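Local coordinates for protein 2-aminomuconic 6-semialdehyde dehydrogenase (Pseudomonas sp., PDB 7BZV) that probably oxidises 2-aminomuconic 6-semialdehyde with NAD+ as cofactor, as a tetrameric aldehyde dehydrogenase of the meta-cleavage pathway for 2-aminophenol, at residues B[94-99]-B[323-328]; B[100-105]-B[153-158]. All coordinates share one frame; numbering follows the deposited sequence.

Contact 1: B[94-99]-B[323-328]; sequences PLSMAA and DTQMGP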
ATOM      1  N   PRO B  94      11.808 -29.730 -24.873  1.00 29.68           N
ATOM      2  CA  PRO B  94      10.922 -30.876 -24.645  1.00 29.24           C
ATOM      3  C   PRO B  94       9.494 -30.425 -24.381  1.00 41.32           C
ATOM      4  O   PRO B  94       9.238 -29.359 -23.794  1.00 35.39           O
ATOM      5  CB  PRO B  94      11.515 -31.562 -23.411  1.00 29.74           C
ATOM      6  CG  PRO B  94      12.921 -31.002 -23.261  1.00 37.29           C
ATOM      7  CD  PRO B  94      12.887 -29.623 -23.872  1.00 34.88           C
ATOM      8  N   LEU B  95       8.560 -31.267 -24.820  1.00 35.07           N
ATOM      9  CA  LEU B  95       7.147 -31.038 -24.544  1.00 32.76           C
ATOM     10  C   LEU B  95       6.917 -30.814 -23.060  1.00 33.67           C
ATOM     11  O   LEU B  95       6.132 -29.938 -22.671  1.00 32.40           O
ATOM     12  CB  LEU B  95       6.319 -32.219 -25.047  1.00 37.51           C
ATOM     13  CG  LEU B  95       4.815 -32.196 -24.770  1.00 36.64           C
ATOM     14  CD1 LEU B  95       4.172 -31.059 -25.577  1.00 37.01           C
ATOM     15  CD2 LEU B  95       4.165 -33.547 -25.119  1.00 44.69           C
ATOM     16  N   SER B  96       7.623 -31.577 -22.215  1.00 32.42           N
ATOM     17  CA  SER B  96       7.480 -31.452 -20.770  1.00 37.95           C
ATOM     18  C   SER B  96       7.812 -30.046 -20.278  1.00 32.36           C
ATOM     19  O   SER B  96       7.328 -29.623 -19.229  1.00 40.84           O
ATOM     20  CB  SER B  96       8.402 -32.444 -20.073  1.00 39.98           C
ATOM     21  OG  SER B  96       9.739 -32.221 -20.491  1.00 37.95           O
ATOM     22  N   MET B  97       8.662 -29.332 -20.997  1.00 36.50           N
ATOM     23  CA  MET B  97       8.997 -27.955 -20.653  1.00 40.85           C
ATOM     24  C   MET B  97       8.014 -26.971 -21.269  1.00 41.42           C
ATOM     25  O   MET B  97       7.451 -26.120 -20.570  1.00 37.03           O
ATOM     26  CB  MET B  97      10.420 -27.658 -21.125  1.00 49.73           C
ATOM     27  CG  MET B  97      10.909 -26.208 -20.900  1.00 58.48           C
ATOM     28  SD  MET B  97      11.516 -26.236 -19.225  1.00 55.72           S
ATOM     29  CE  MET B  97      11.953 -24.519 -18.761  1.00 51.91           C
ATOM     30  N   ALA B  98       7.828 -27.069 -22.587  1.00 29.97           N
ATOM     31  CA  ALA B  98       7.062 -26.063 -23.311  1.00 33.13           C
ATOM     32  C   ALA B  98       5.593 -26.073 -22.895  1.00 32.57           C
ATOM     33  O   ALA B  98       4.971 -25.014 -22.756  1.00 31.07           O
ATOM     34  CB  ALA B  98       7.238 -26.282 -24.811  1.00 28.63           C
ATOM     35  N   ALA B  99       5.038 -27.246 -22.619  1.00 30.80           N
ATOM     36  CA  ALA B  99       3.619 -27.344 -22.283  1.00 29.90           C
ATOM     37  C   ALA B  99       3.329 -27.086 -20.817  1.00 31.71           C
ATOM     38  O   ALA B  99       2.156 -26.968 -20.438  1.00 35.34           O
ATOM     39  CB  ALA B  99       3.078 -28.721 -22.659  1.00 34.19           C
ATOM     40  N   ASP B 323       7.861 -37.975 -22.163  1.00 43.15           N
ATOM     41  CA  ASP B 323       8.713 -38.093 -20.988  1.00 44.84           C
ATOM     42  C   ASP B 323      10.154 -37.660 -21.237  1.00 37.59           C
ATOM     43  O   ASP B 323      10.983 -37.764 -20.329  1.00 41.00           O
ATOM     44  CB  ASP B 323       8.659 -39.511 -20.432  1.00 50.95           C
ATOM     45  CG  ASP B 323       9.007 -40.540 -21.447  1.00 48.66           C
ATOM     46  OD1 ASP B 323       9.053 -40.204 -22.646  1.00 54.68           O
ATOM     47  OD2 ASP B 323       9.215 -41.696 -21.039  1.00 60.60           O
ATOM     48  N   THR B 324      10.474 -37.141 -22.418  1.00 40.73           N
ATOM     49  CA  THR B 324      11.763 -36.487 -22.584  1.00 37.65           C
ATOM     50  C   THR B 324      11.897 -35.326 -21.602  1.00 34.24           C
ATOM     51  O   THR B 324      10.961 -34.558 -21.391  1.00 33.09           O
ATOM     52  CB  THR B 324      11.934 -35.986 -24.009  1.00 46.85           C
ATOM     53  OG1 THR B 324      11.980 -37.116 -24.885  1.00 40.76           O
ATOM     54  CG2 THR B 324      13.217 -35.192 -24.119  1.00 38.38           C
ATOM     55  N   GLN B 325      13.065 -35.223 -20.979  1.00 37.92           N
ATOM     56  CA  GLN B 325      13.320 -34.199 -19.980  1.00 35.30           C
ATOM     57  C   GLN B 325      14.363 -33.184 -20.436  1.00 43.26           C
ATOM     58  O   GLN B 325      14.425 -32.079 -19.879  1.00 33.08           O
ATOM     59  CB  GLN B 325      13.754 -34.859 -18.666  1.00 36.21           C
ATOM     60  CG  GLN B 325      12.573 -35.273 -17.781  1.00 51.33           C
ATOM     61  CD  GLN B 325      11.636 -34.079 -17.418  1.00 85.01           C
ATOM     62  OE1 GLN B 325      10.422 -34.241 -17.370  1.00 67.14           O
ATOM     63  NE2 GLN B 325      12.211 -32.885 -17.193  1.00103.33           N
ATOM     64  N   MET B 326      15.135 -33.495 -21.471  1.00 28.80           N
ATOM     65  CA  MET B 326      16.137 -32.544 -21.947  1.00 34.35           C
ATOM     66  C   MET B 326      16.254 -32.663 -23.455  1.00 43.12           C
ATOM     67  O   MET B 326      16.388 -33.777 -23.985  1.00 34.04           O
ATOM     68  CB  MET B 326      17.503 -32.768 -21.295  1.00 35.63           C
ATOM     69  CG  MET B 326      18.245 -31.457 -21.016  1.00 35.61           C
ATOM     70  SD  MET B 326      19.894 -31.642 -20.283  1.00 35.92           S
ATOM     71  CE  MET B 326      20.917 -31.620 -21.724  1.00 32.85           C
ATOM     72  N   GLY B 327      16.194 -31.513 -24.127  1.00 33.13           N
ATOM     73  CA  GLY B 327      16.418 -31.433 -25.554  1.00 35.47           C
ATOM     74  C   GLY B 327      17.801 -30.907 -25.882  1.00 32.24           C
ATOM     75  O   GLY B 327      18.696 -30.874 -25.035  1.00 30.23           O
ATOM     76  N   PRO B 328      18.004 -30.508 -27.139  1.00 34.03           N
ATOM     77  CA  PRO B 328      19.285 -29.916 -27.541  1.00 39.14           C
ATOM     78  C   PRO B 328      19.440 -28.527 -26.921  1.00 42.15           C
ATOM     79  O   PRO B 328      18.547 -28.029 -26.243  1.00 33.92           O
ATOM     80  CB  PRO B 328      19.174 -29.847 -29.072  1.00 40.67           C
ATOM     81  CG  PRO B 328      17.688 -29.627 -29.306  1.00 40.64           C
ATOM     82  CD  PRO B 328      16.982 -30.375 -28.193  1.00 39.49           C
TER
HETATM   83  O   HOH W   1       9.025 -33.921 -22.962  1.00 32.76           O
HETATM   84  O   HOH W   2      11.488 -30.498 -19.002  1.00 36.96           O
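The amino-terminal turn of helix 95-119, with Pro94 as its N-cap, meets an irregular loop of the aldehyde dehydrogenase fold, the one running from helix 297-312 to helix 332-348. Pro94 provides the apolar half of the contact. Its CB–CG edge is turned onto the loop, CG over its backbone 3.4 Å from Gly327 N and CB beside the Thr324 methyl, 4.1 Å from CG2. With Thr324 OG1 beside the backbone N (chi1 -65°), the methyl is anti to that N, and OG1 hydrogen-bonds to the carbonyl of Trp318. The carbonyl of Pro94 receives two amide donors, Met97 N and Ala98 N, so the cap is gripped from within the helix.

Ser96 supplies the polar half. Its OG stands between the backbone N and the carbonyl carbon (chi1 57°) and donates to Thr324 O over 2.8 Å; the bond lies in the carbonyl plane, with an angle of 156° at the oxygen. A water reinforces this link, accepting from Ser96 N at 2.8 Å and donating to Thr324 O at 2.6 Å, so the carbonyl is held by two donors. An alanine in place of Ser96 would remove the OG bond to Thr324 O and the acceptor of a second water, and would probably loosen the helix start from the loop. Gln325 bends at chi2 to set its amide beside the serine, its OE1 3.8 Å from Ser96 CB. The second water donates to Ser96 OG at 2.9 Å and, more weakly, to Gln325 O.

Contact 2: B[100-105]-B[153-158]; sequences TIDIPR and WNLPLL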
ATOM      1  N   THR B 100       4.343 -27.038 -19.968  1.00 31.97           N
ATOM      2  CA  THR B 100       4.087 -26.736 -18.578  1.00 31.72           C
ATOM      3  C   THR B 100       4.629 -25.385 -18.161  1.00 38.82           C
ATOM      4  O   THR B 100       4.095 -24.786 -17.226  1.00 35.13           O
ATOM      5  CB  THR B 100       4.681 -27.801 -17.657  1.00 38.09           C
ATOM      6  OG1 THR B 100       6.106 -27.714 -17.693  1.00 43.30           O
ATOM      7  CG2 THR B 100       4.198 -29.175 -18.079  1.00 40.35           C
ATOM      8  N   ILE B 101       5.663 -24.886 -18.836  1.00 31.53           N
ATOM      9  CA  ILE B 101       6.282 -23.622 -18.458  1.00 33.59           C
ATOM     10  C   ILE B 101       6.041 -22.575 -19.533  1.00 32.54           C
ATOM     11  O   ILE B 101       5.345 -21.571 -19.297  1.00 30.81           O
ATOM     12  CB  ILE B 101       7.781 -23.825 -18.179  1.00 39.78           C
ATOM     13  CG1 ILE B 101       7.923 -24.688 -16.916  1.00 46.06           C
ATOM     14  CG2 ILE B 101       8.501 -22.479 -18.067  1.00 55.22           C
ATOM     15  CD1 ILE B 101       9.308 -24.948 -16.502  1.00 47.64           C
ATOM     16  N   ASP B 102       6.625 -22.775 -20.716  1.00 28.25           N
ATOM     17  CA  ASP B 102       6.677 -21.674 -21.678  1.00 31.89           C
ATOM     18  C   ASP B 102       5.288 -21.180 -22.062  1.00 33.00           C
ATOM     19  O   ASP B 102       5.006 -19.974 -22.008  1.00 31.30           O
ATOM     20  CB  ASP B 102       7.470 -22.089 -22.904  1.00 29.57           C
ATOM     21  CG  ASP B 102       8.877 -22.479 -22.533  1.00 38.28           C
ATOM     22  OD1 ASP B 102       9.071 -23.621 -22.069  1.00 33.15           O
ATOM     23  OD2 ASP B 102       9.768 -21.617 -22.629  1.00 30.16           O
ATOM     24  N   ILE B 103       4.421 -22.075 -22.503  1.00 26.23           N
ATOM     25  CA  ILE B 103       3.172 -21.601 -23.085  1.00 27.65           C
ATOM     26  C   ILE B 103       2.248 -21.177 -21.944  1.00 32.66           C
ATOM     27  O   ILE B 103       1.641 -20.100 -22.031  1.00 32.46           O
ATOM     28  CB  ILE B 103       2.529 -22.657 -23.992  1.00 34.09           C
ATOM     29  CG1 ILE B 103       3.070 -22.581 -25.426  1.00 39.00           C
ATOM     30  CG2 ILE B 103       1.035 -22.440 -24.071  1.00 42.32           C
ATOM     31  CD1 ILE B 103       4.567 -22.484 -25.569  1.00 39.06           C
ATOM     32  N   PRO B 104       2.087 -21.973 -20.873  1.00 32.83           N
ATOM     33  CA  PRO B 104       1.178 -21.534 -19.796  1.00 31.20           C
ATOM     34  C   PRO B 104       1.615 -20.250 -19.098  1.00 34.63           C
ATOM     35  O   PRO B 104       0.771 -19.381 -18.877  1.00 31.51           O
ATOM     36  CB  PRO B 104       1.170 -22.723 -18.822  1.00 30.59           C
ATOM     37  CG  PRO B 104       1.460 -23.946 -19.757  1.00 33.57           C
ATOM     38  CD  PRO B 104       2.505 -23.377 -20.693  1.00 29.23           C
ATOM     39  N   ARG B 105       2.897 -20.104 -18.741  1.00 29.61           N
ATOM     40  CA  ARG B 105       3.364 -18.839 -18.175  1.00 30.43           C
ATOM     41  C   ARG B 105       3.279 -17.705 -19.189  1.00 32.72           C
ATOM     42  O   ARG B 105       2.971 -16.561 -18.832  1.00 26.80           O
ATOM     43  CB  ARG B 105       4.791 -18.984 -17.663  1.00 25.97           C
ATOM     44  CG  ARG B 105       4.895 -19.971 -16.452  1.00 38.16           C
ATOM     45  CD  ARG B 105       6.279 -19.905 -15.730  1.00 39.56           C
ATOM     46  NE  ARG B 105       6.462 -20.993 -14.757  1.00 38.56           N
ATOM     47  CZ  ARG B 105       7.501 -21.108 -13.921  1.00 40.91           C
ATOM     48  NH1 ARG B 105       8.467 -20.195 -13.901  1.00 37.27           N
ATOM     49  NH2 ARG B 105       7.569 -22.132 -13.083  1.00 42.00           N
ATOM     50  N   TRP B 153      16.244 -15.741 -26.806  1.00 27.73           N
ATOM     51  CA  TRP B 153      15.892 -17.021 -27.424  1.00 32.49           C
ATOM     52  C   TRP B 153      15.619 -18.135 -26.411  1.00 32.52           C
ATOM     53  O   TRP B 153      15.152 -19.199 -26.820  1.00 32.18           O
ATOM     54  CB  TRP B 153      17.000 -17.534 -28.398  1.00 32.27           C
ATOM     55  CG  TRP B 153      18.374 -17.525 -27.810  1.00 31.98           C
ATOM     56  CD1 TRP B 153      19.343 -16.592 -28.035  1.00 33.65           C
ATOM     57  CD2 TRP B 153      18.948 -18.484 -26.889  1.00 32.23           C
ATOM     58  NE1 TRP B 153      20.457 -16.878 -27.269  1.00 35.11           N
ATOM     59  CE2 TRP B 153      20.238 -18.036 -26.572  1.00 34.77           C
ATOM     60  CE3 TRP B 153      18.496 -19.671 -26.314  1.00 35.48           C
ATOM     61  CZ2 TRP B 153      21.078 -18.730 -25.706  1.00 36.53           C
ATOM     62  CZ3 TRP B 153      19.339 -20.367 -25.464  1.00 34.72           C
ATOM     63  CH2 TRP B 153      20.621 -19.884 -25.171  1.00 29.16           C
ATOM     64  N   ASN B 154      15.900 -17.950 -25.112  1.00 27.34           N
ATOM     65  CA  ASN B 154      15.851 -19.109 -24.212  1.00 27.43           C
ATOM     66  C   ASN B 154      14.445 -19.400 -23.722  1.00 28.59           C
ATOM     67  O   ASN B 154      14.092 -20.559 -23.489  1.00 27.04           O
ATOM     68  CB  ASN B 154      16.798 -18.925 -23.026  1.00 30.32           C
ATOM     69  CG  ASN B 154      16.394 -17.796 -22.096  1.00 34.92           C
ATOM     70  OD1 ASN B 154      16.006 -16.708 -22.520  1.00 37.54           O
ATOM     71  ND2 ASN B 154      16.504 -18.054 -20.828  1.00 35.34           N
ATOM     72  N   LEU B 155      13.653 -18.356 -23.550  1.00 25.47           N
ATOM     73  CA  LEU B 155      12.244 -18.442 -23.183  1.00 23.52           C
ATOM     74  C   LEU B 155      11.509 -17.465 -24.094  1.00 30.91           C
ATOM     75  O   LEU B 155      11.053 -16.404 -23.655  1.00 29.99           O
ATOM     76  CB  LEU B 155      12.045 -18.110 -21.705  1.00 28.96           C
ATOM     77  CG  LEU B 155      12.803 -18.959 -20.690  1.00 32.02           C
ATOM     78  CD1 LEU B 155      12.819 -18.124 -19.357  1.00 32.98           C
ATOM     79  CD2 LEU B 155      12.262 -20.357 -20.447  1.00 28.52           C
ATOM     80  N   PRO B 156      11.416 -17.778 -25.400  1.00 27.44           N
ATOM     81  CA  PRO B 156      10.923 -16.767 -26.355  1.00 26.03           C
ATOM     82  C   PRO B 156       9.553 -16.194 -25.999  1.00 30.76           C
ATOM     83  O   PRO B 156       9.408 -14.972 -25.853  1.00 31.33           O
ATOM     84  CB  PRO B 156      10.889 -17.524 -27.699  1.00 34.60           C
ATOM     85  CG  PRO B 156      11.858 -18.665 -27.536  1.00 30.02           C
ATOM     86  CD  PRO B 156      11.773 -19.050 -26.062  1.00 28.32           C
ATOM     87  N   LEU B 157       8.525 -17.033 -25.882  1.00 23.47           N
ATOM     88  CA  LEU B 157       7.202 -16.477 -25.614  1.00 23.76           C
ATOM     89  C   LEU B 157       7.112 -15.908 -24.201  1.00 23.40           C
ATOM     90  O   LEU B 157       6.562 -14.819 -23.999  1.00 29.39           O
ATOM     91  CB  LEU B 157       6.110 -17.530 -25.803  1.00 29.14           C
ATOM     92  CG  LEU B 157       4.693 -17.014 -25.585  1.00 32.22           C
ATOM     93  CD1 LEU B 157       4.281 -16.037 -26.664  1.00 32.07           C
ATOM     94  CD2 LEU B 157       3.733 -18.208 -25.535  1.00 37.31           C
ATOM     95  N   LEU B 158       7.622 -16.643 -23.220  1.00 28.17           N
ATOM     96  CA  LEU B 158       7.446 -16.259 -21.821  1.00 24.97           C
ATOM     97  C   LEU B 158       8.048 -14.876 -21.527  1.00 21.81           C
ATOM     98  O   LEU B 158       7.375 -14.001 -20.966  1.00 24.28           O
ATOM     99  CB  LEU B 158       8.070 -17.332 -20.946  1.00 25.55           C
ATOM    100  CG  LEU B 158       7.877 -17.257 -19.424  1.00 31.36           C
ATOM    101  CD1 LEU B 158       8.309 -18.626 -18.848  1.00 33.12           C
ATOM    102  CD2 LEU B 158       8.679 -16.205 -18.833  1.00 36.31           C
TER
HETATM  103  O   HOH W   3       9.060 -19.211 -23.618  1.00 32.50           O
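This is a buried helix-to-helix contact deep in the subunit, apolar apart from one carboxylate: an early part of helix 95-119 packs against the first turn of helix 156-169 and the turn leading into it. The backbones come close, with Asp102 CA 5.5 Å from Leu158 CA. Leu158 does most of the touching. Its CG is anti to the backbone N (chi1 -173°), and CD1 reaches the other helix, 3.7 Å from Arg105 CB and 3.9 Å from Ile101 CG2. The Arg105 and Leu158 side chains lie alongside each other and point the same way, whereas Ile101 crosses the leucine obliquely. The aliphatic part of Arg105, from CB to CD, makes this contact, while the extended chain carries the guanidinium to Phe447, whose carbonyl and ring it meets by a hydrogen bond and a cation-pi interaction.

Helix 156-169 is the connection between the parallel strands 134-150 and 173-177, a beta-alpha-beta crossover of the Rossmann-like part of an aldehyde dehydrogenase, and the contact lies at its amino-terminal end. There Asp102, with CG beside its own backbone N (chi1 -59°), crosses Leu155 at about a right angle and sets OD2 3.5 Å from Leu155 CD2. The same OD2 accepts from a water at 2.7 Å, and that water in turn accepts from Leu158 N at 3.0 Å. The negative charge thus faces the start of the helix dipole through one water, which would probably help to keep it ionised, as would its salt bridge to Lys93. Leu157, CG anti to its backbone N, brings CD2 to within 4.4 Å of Ile103 CD1, and Phe83 of helix 80-91 touches both side chains.

In the fold
The two contacts lie consecutively on helix 95-119, their centres about 12 Å apart, and contact 2 is nested inside the chain loop that contact 1 closes: 94-99, 100-105, 153-158, then 323-328. Their helical halves join directly, with a probable hydrogen bond between Ala98 O and Ile103 N at 3.0 Å, five residues apart, as fits the wider pi-type turn there. One helix therefore meets two distant parts of the sequence. Contact 2, about 9 Å from the chain centre, ties it to the crossover of the Rossmann-like sheet; contact 1, about 18 Å out, ties its start to the loop following helix 297-312. No other subunit touches either contact.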